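Local coordinates for protein type II restriction enzyme AgeI (Thalassobius gelatinovorus, PDB 5DWA) that recognises the double-stranded DNA sequence 5'-ACCGGT-3' and cleaves it after the first A, acting as a type II restriction endonuclease, at residues 96-101 against 117-122; 143-148 against 163-168. All coordinates share one frame; numbering follows the deposited sequence.

Contact 1 (96-101 against 117-122); sequences FEVALV and ALFKGQ. With nucleotides of chain D.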
loop_
_atom_site.group_PDB
_atom_site.type_symbol
_atom_site.label_atom_id
_atom_site.label_comp_id
_atom_site.label_asym_id
_atom_site.label_seq_id
_atom_site.Cartn_x
_atom_site.Cartn_y
_atom_site.Cartn_z
ATOM N N PHE A 96 5.416 4.490 -15.188
ATOM C CA PHE A 96 4.804 3.445 -16.003
ATOM C C PHE A 96 3.587 4.005 -16.764
ATOM O O PHE A 96 3.358 3.664 -17.929
ATOM C CB PHE A 96 4.434 2.241 -15.128
ATOM C CG PHE A 96 3.834 1.094 -15.891
ATOM C CD1 PHE A 96 4.381 0.658 -17.084
ATOM C CD2 PHE A 96 2.720 0.442 -15.392
ATOM C CE1 PHE A 96 3.816 -0.411 -17.772
ATOM C CE2 PHE A 96 2.144 -0.623 -16.073
ATOM C CZ PHE A 96 2.692 -1.049 -17.265
ATOM N N GLU A 97 2.817 4.875 -16.114
ATOM C CA GLU A 97 1.750 5.606 -16.812
ATOM C C GLU A 97 2.302 6.388 -18.012
ATOM O O GLU A 97 1.746 6.321 -19.111
ATOM C CB GLU A 97 1.045 6.570 -15.873
ATOM C CG GLU A 97 0.438 5.898 -14.649
ATOM C CD GLU A 97 -0.178 6.931 -13.735
ATOM O OE1 GLU A 97 -1.207 7.517 -14.120
ATOM O OE2 GLU A 97 0.387 7.191 -12.656
ATOM N N VAL A 98 3.377 7.144 -17.789
ATOM C CA VAL A 98 4.029 7.889 -18.873
ATOM C C VAL A 98 4.396 6.962 -20.023
ATOM O O VAL A 98 4.143 7.266 -21.183
ATOM C CB VAL A 98 5.303 8.616 -18.383
ATOM C CG1 VAL A 98 6.130 9.137 -19.572
ATOM C CG2 VAL A 98 4.937 9.760 -17.463
ATOM N N ALA A 99 4.993 5.825 -19.696
ATOM C CA ALA A 99 5.437 4.878 -20.709
ATOM C C ALA A 99 4.263 4.267 -21.484
ATOM O O ALA A 99 4.352 4.107 -22.699
ATOM C CB ALA A 99 6.280 3.782 -20.069
ATOM N N LEU A 100 3.172 3.928 -20.796
ATOM C CA LEU A 100 1.999 3.370 -21.469
ATOM C C LEU A 100 1.442 4.347 -22.507
ATOM O O LEU A 100 1.127 3.958 -23.635
ATOM C CB LEU A 100 0.902 3.013 -20.463
ATOM C CG LEU A 100 1.125 1.733 -19.673
ATOM C CD1 LEU A 100 0.081 1.656 -18.559
ATOM C CD2 LEU A 100 1.031 0.523 -20.589
ATOM N N VAL A 101 1.325 5.614 -22.118
ATOM C CA VAL A 101 0.782 6.645 -22.996
ATOM C C VAL A 101 1.710 6.881 -24.188
ATOM O O VAL A 101 1.256 6.936 -25.340
ATOM C CB VAL A 101 0.567 7.964 -22.236
ATOM C CG1 VAL A 101 0.199 9.094 -23.198
ATOM C CG2 VAL A 101 -0.503 7.796 -21.174
ATOM N N ALA A 117 -2.773 10.040 -19.104
ATOM C CA ALA A 117 -2.425 9.779 -17.698
ATOM C C ALA A 117 -3.106 10.809 -16.809
ATOM O O ALA A 117 -3.088 12.006 -17.107
ATOM C CB ALA A 117 -0.913 9.801 -17.496
ATOM N N LEU A 118 -3.730 10.342 -15.730
ATOM C CA LEU A 118 -4.505 11.244 -14.883
ATOM C C LEU A 118 -3.625 11.771 -13.753
ATOM O O LEU A 118 -3.733 11.363 -12.598
ATOM C CB LEU A 118 -5.759 10.547 -14.348
ATOM C CG LEU A 118 -6.725 10.078 -15.441
ATOM C CD1 LEU A 118 -7.927 9.367 -14.843
ATOM C CD2 LEU A 118 -7.168 11.271 -16.281
ATOM N N PHE A 119 -2.734 12.688 -14.108
ATOM C CA PHE A 119 -1.826 13.268 -13.132
ATOM C C PHE A 119 -2.519 14.404 -12.397
ATOM O O PHE A 119 -3.695 14.673 -12.633
ATOM C CB PHE A 119 -0.548 13.740 -13.824
ATOM C CG PHE A 119 0.302 12.613 -14.322
ATOM C CD1 PHE A 119 0.405 11.436 -13.591
ATOM C CD2 PHE A 119 1.002 12.717 -15.512
ATOM C CE1 PHE A 119 1.186 10.387 -14.040
ATOM C CE2 PHE A 119 1.789 11.666 -15.967
ATOM C CZ PHE A 119 1.883 10.505 -15.231
ATOM N N LYS A 120 -1.790 15.067 -11.509
ATOM C CA LYS A 120 -2.401 16.034 -10.604
ATOM C C LYS A 120 -3.240 17.089 -11.321
ATOM O O LYS A 120 -2.766 17.761 -12.240
ATOM C CB LYS A 120 -1.320 16.711 -9.773
ATOM C CG LYS A 120 -1.731 16.949 -8.346
ATOM C CD LYS A 120 -0.563 16.695 -7.432
ATOM C CE LYS A 120 -0.954 16.908 -5.996
ATOM N NZ LYS A 120 -0.106 16.079 -5.105
ATOM N N GLY A 121 -4.494 17.219 -10.904
ATOM C CA GLY A 121 -5.367 18.235 -11.461
ATOM C C GLY A 121 -6.300 17.724 -12.543
ATOM O O GLY A 121 -7.257 18.402 -12.913
ATOM N N GLN A 122 -6.033 16.523 -13.043
ATOM C CA GLN A 122 -6.803 15.976 -14.158
ATOM C C GLN A 122 -7.894 14.997 -13.737
ATOM O O GLN A 122 -8.821 14.731 -14.505
ATOM C CB GLN A 122 -5.873 15.266 -15.141
ATOM C CG GLN A 122 -4.940 16.166 -15.902
ATOM C CD GLN A 122 -3.973 15.366 -16.740
ATOM O OE1 GLN A 122 -4.317 14.898 -17.826
ATOM N NE2 GLN A 122 -2.762 15.186 -16.235
ATOM P P DG D 11 8.625 15.683 -9.277
ATOM O OP1 DG D 11 9.236 14.378 -9.626
ATOM O OP2 DG D 11 9.409 16.928 -9.535
ATOM O "O5'" DG D 11 7.242 15.843 -10.026
ATOM C "C5'" DG D 11 6.284 14.802 -10.013
ATOM C "C4'" DG D 11 4.900 15.365 -9.767
ATOM O "O4'" DG D 11 4.761 15.686 -8.358
ATOM C "C3'" DG D 11 4.583 16.656 -10.523
ATOM O "O3'" DG D 11 3.212 16.666 -10.910
ATOM C "C2'" DG D 11 4.879 17.739 -9.486
ATOM C "C1'" DG D 11 4.424 17.057 -8.207
ATOM N N9 DG D 11 5.089 17.549 -7.002
ATOM C C8 DG D 11 6.347 18.098 -6.907
ATOM N N7 DG D 11 6.678 18.422 -5.686
ATOM C C5 DG D 11 5.574 18.057 -4.926
ATOM C C6 DG D 11 5.344 18.160 -3.529
ATOM O O6 DG D 11 6.096 18.612 -2.655
ATOM N N1 DG D 11 4.096 17.672 -3.177
ATOM C C2 DG D 11 3.182 17.147 -4.052
ATOM N N2 DG D 11 2.033 16.738 -3.523
ATOM N N3 DG D 11 3.378 17.042 -5.360
ATOM C C4 DG D 11 4.592 17.516 -5.725
HETATM O O HOH W 1 -2.187 9.075 -12.144
#
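Glu97 OE1 and Leu118 O are joined by a single water, which lies 2.7 Å from Glu97 OE1 and 2.8 Å from Leu118 O. The water ties helix 84-109 to the loop after edge strand 113-117 of the PD-(D/E)XK nuclease sheet. Leu118 is the centre of an inverse gamma turn, closed by a weak bond from Phe119 N to Ala117 O. No direct hydrogen bond links the two segments. Packing does the rest. In Glu97, CD is anti to CA (chi2 177°), which carries the carboxylate out from the helix. Glu97 and Phe119 meet tip to tip. OE2 of Glu97 sits at the ring edge, near its plane, 3.6 Å from CE1 of Phe119. The carboxylate and ring planes are turned 61° apart. Val98, the next residue, meets the same ring edge, with its CG2 3.9 Å from CZ of Phe119. Its side chain crosses that of Phe119 at about a right angle. Ala117 CB lies over one ring face, offset toward the rim and 3.6 Å above the ring plane of Phe119. One turn further along the helix from Glu97, Val101 CG2 packs on the strand end, 3.8 Å from Ala117 N. Arg44 adds a cation-pi contact to the Phe119 ring. Beyond the ring the loop turns back, with a bond from Gln122 N to Phe119 O. At this turn the Lys120 side chain reaches the bound DNA. Its NZ is modelled 2.7 Å from N2 of guanine DG11 of chain D, a doubtful approach between two amino nitrogens.

Contact 2 (143-148 against 163-168); sequences VMIEKQ and GGIHAK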
loop_
_atom_site.group_PDB
_atom_site.type_symbol
_atom_site.label_atom_id
_atom_site.label_comp_id
_atom_site.label_asym_id
_atom_site.label_seq_id
_atom_site.Cartn_x
_atom_site.Cartn_y
_atom_site.Cartn_z
ATOM N N VAL A 143 -5.083 5.903 -15.893
ATOM C CA VAL A 143 -5.001 6.440 -17.243
ATOM C C VAL A 143 -6.389 6.335 -17.873
ATOM O O VAL A 143 -7.023 5.282 -17.820
ATOM C CB VAL A 143 -3.953 5.681 -18.090
ATOM C CG1 VAL A 143 -3.881 6.239 -19.497
ATOM C CG2 VAL A 143 -2.568 5.669 -17.412
ATOM N N MET A 144 -6.895 7.415 -18.450
ATOM C CA MET A 144 -8.217 7.307 -19.049
ATOM C C MET A 144 -8.100 6.907 -20.516
ATOM O O MET A 144 -7.075 7.153 -21.158
ATOM C CB MET A 144 -9.017 8.607 -18.864
ATOM C CG MET A 144 -8.755 9.720 -19.837
ATOM S SD MET A 144 -9.999 11.035 -19.661
ATOM C CE MET A 144 -8.991 12.420 -20.155
ATOM N N ILE A 145 -9.130 6.222 -21.005
ATOM C CA ILE A 145 -9.208 5.804 -22.398
ATOM C C ILE A 145 -10.361 6.556 -23.032
ATOM O O ILE A 145 -11.460 6.582 -22.464
ATOM C CB ILE A 145 -9.436 4.289 -22.555
ATOM C CG1 ILE A 145 -8.491 3.483 -21.655
ATOM C CG2 ILE A 145 -9.296 3.878 -24.024
ATOM C CD1 ILE A 145 -8.891 2.014 -21.542
ATOM N N GLU A 146 -10.098 7.164 -24.188
ATOM C CA GLU A 146 -11.107 7.923 -24.924
ATOM C C GLU A 146 -11.191 7.456 -26.364
ATOM O O GLU A 146 -10.217 6.948 -26.920
ATOM C CB GLU A 146 -10.795 9.415 -24.889
ATOM C CG GLU A 146 -10.914 10.060 -23.522
ATOM C CD GLU A 146 -10.476 11.507 -23.541
ATOM O OE1 GLU A 146 -9.312 11.776 -23.905
ATOM O OE2 GLU A 146 -11.302 12.384 -23.208
ATOM N N LYS A 147 -12.355 7.661 -26.969
ATOM C CA LYS A 147 -12.593 7.282 -28.353
ATOM C C LYS A 147 -13.232 8.453 -29.079
ATOM O O LYS A 147 -14.225 9.001 -28.612
ATOM C CB LYS A 147 -13.493 6.049 -28.422
ATOM C CG LYS A 147 -14.069 5.747 -29.799
ATOM C CD LYS A 147 -13.084 4.996 -30.670
ATOM C CE LYS A 147 -13.732 4.548 -31.972
ATOM N NZ LYS A 147 -12.856 3.602 -32.716
ATOM N N GLN A 148 -12.660 8.855 -30.207
ATOM C CA GLN A 148 -13.243 9.954 -30.973
ATOM C C GLN A 148 -14.571 9.511 -31.574
ATOM O O GLN A 148 -14.641 8.481 -32.247
ATOM C CB GLN A 148 -12.284 10.423 -32.057
ATOM C CG GLN A 148 -12.732 11.700 -32.745
ATOM C CD GLN A 148 -11.649 12.274 -33.622
ATOM O OE1 GLN A 148 -10.990 11.545 -34.363
ATOM N NE2 GLN A 148 -11.437 13.583 -33.525
ATOM N N GLY A 163 -13.361 4.287 -20.809
ATOM C CA GLY A 163 -12.866 3.469 -19.721
ATOM C C GLY A 163 -11.564 3.968 -19.139
ATOM O O GLY A 163 -11.180 5.118 -19.329
ATOM N N GLY A 164 -10.886 3.096 -18.404
ATOM C CA GLY A 164 -9.640 3.492 -17.792
ATOM C C GLY A 164 -8.741 2.318 -17.545
ATOM O O GLY A 164 -9.149 1.154 -17.608
ATOM N N ILE A 165 -7.470 2.636 -17.305
ATOM C CA ILE A 165 -6.422 1.658 -17.013
ATOM C C ILE A 165 -5.951 1.781 -15.561
ATOM O O ILE A 165 -5.662 2.886 -15.099
ATOM C CB ILE A 165 -5.211 1.834 -17.953
ATOM C CG1 ILE A 165 -5.657 1.760 -19.419
ATOM C CG2 ILE A 165 -4.147 0.784 -17.658
ATOM C CD1 ILE A 165 -4.522 1.975 -20.401
ATOM N N HIS A 166 -5.913 0.650 -14.849
ATOM C CA HIS A 166 -5.240 0.528 -13.573
ATOM C C HIS A 166 -3.839 0.062 -13.879
ATOM O O HIS A 166 -3.650 -1.087 -14.283
ATOM C CB HIS A 166 -5.989 -0.464 -12.695
ATOM C CG HIS A 166 -7.435 -0.131 -12.572
ATOM N ND1 HIS A 166 -7.930 0.642 -11.546
ATOM C CD2 HIS A 166 -8.488 -0.406 -13.382
ATOM C CE1 HIS A 166 -9.229 0.812 -11.717
ATOM N NE2 HIS A 166 -9.589 0.198 -12.831
ATOM N N ALA A 167 -2.873 0.966 -13.736
ATOM C CA ALA A 167 -1.498 0.701 -14.132
ATOM C C ALA A 167 -0.685 0.406 -12.888
ATOM O O ALA A 167 -0.671 1.203 -11.953
ATOM C CB ALA A 167 -0.914 1.887 -14.886
ATOM N N LYS A 168 -0.052 -0.759 -12.851
ATOM C CA LYS A 168 0.739 -1.131 -11.686
ATOM C C LYS A 168 2.019 -1.786 -12.139
ATOM O O LYS A 168 1.986 -2.756 -12.886
ATOM C CB LYS A 168 -0.016 -2.099 -10.764
ATOM C CG LYS A 168 -1.474 -1.760 -10.533
ATOM C CD LYS A 168 -2.011 -2.483 -9.321
ATOM C CE LYS A 168 -1.595 -1.789 -8.031
ATOM N NZ LYS A 168 -2.273 -0.469 -7.864
#
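Val143 and Ile165 form an antiparallel hydrogen-bonded pair. Ile165 N gives the shorter bond, 2.7 Å to Val143 O and fairly straight (163°). The return bond from Val143 N to Ile165 O is 3.2 Å. Ile145 pairs with Gly163 in the same way. Ile145 N lies 2.9 Å from Gly163 O, and the Gly163 N to Ile145 O bond is weak. Between these pairs Met144 faces Gly164, whose CA makes a 3.2 Å C-H...O contact with Val143 O.

Val143, Ile145 and Ile165 share one sheet face. CG1 of Ile145 stands anti to its carbonyl carbon (chi1 -47°), and CD1 continues from it to lie 3.9 Å from Gly164 N. Ile165 was modelled in two conformers, and in one of them its CG1 packs on CD1 of Ile145. An alanine at Ile145 would probably open a gap beside Gly164 and Ile165.

Further out, Val143 packs on Glu97 and Val101 of helix 84-109. On the other face, Glu146 makes salt bridges to Arg114 and Arg129. Asp142 OD2 accepts a hydrogen bond from Ala167 N, and Asp178 pairs with both Lys168 and His166. Asp142, just before one strand, and His166-Ala167-Lys168 at the end of the other probably form the PD-(D/E)XK nuclease signature on its beta hairpin, with His166 at the (D/E) position.

In the fold
Contact 1 closes before contact 2 opens along the chain, and their centres are 10 Å apart. Helix 84-109 joins them: it meets the loop of residues 117-122 in contact 1 and packs on the hairpin of contact 2. Leu100 CD1 lies 3.8 Å from Ala167 CB, and Phe96 CE2 is 3.8 Å from Lys168 O. Strand 113-117 lies next to strand 143-148, and Ala117 N is 4.0 Å from Val143 CG1. Both contacts approach the DNA. Lys120 reaches it from contact 1. The nearest atom of contact 2 is about 4 Å from the bound nucleic acid. Glu97 touches Asp142, so contact 1 borders the probable nuclease signature beside contact 2.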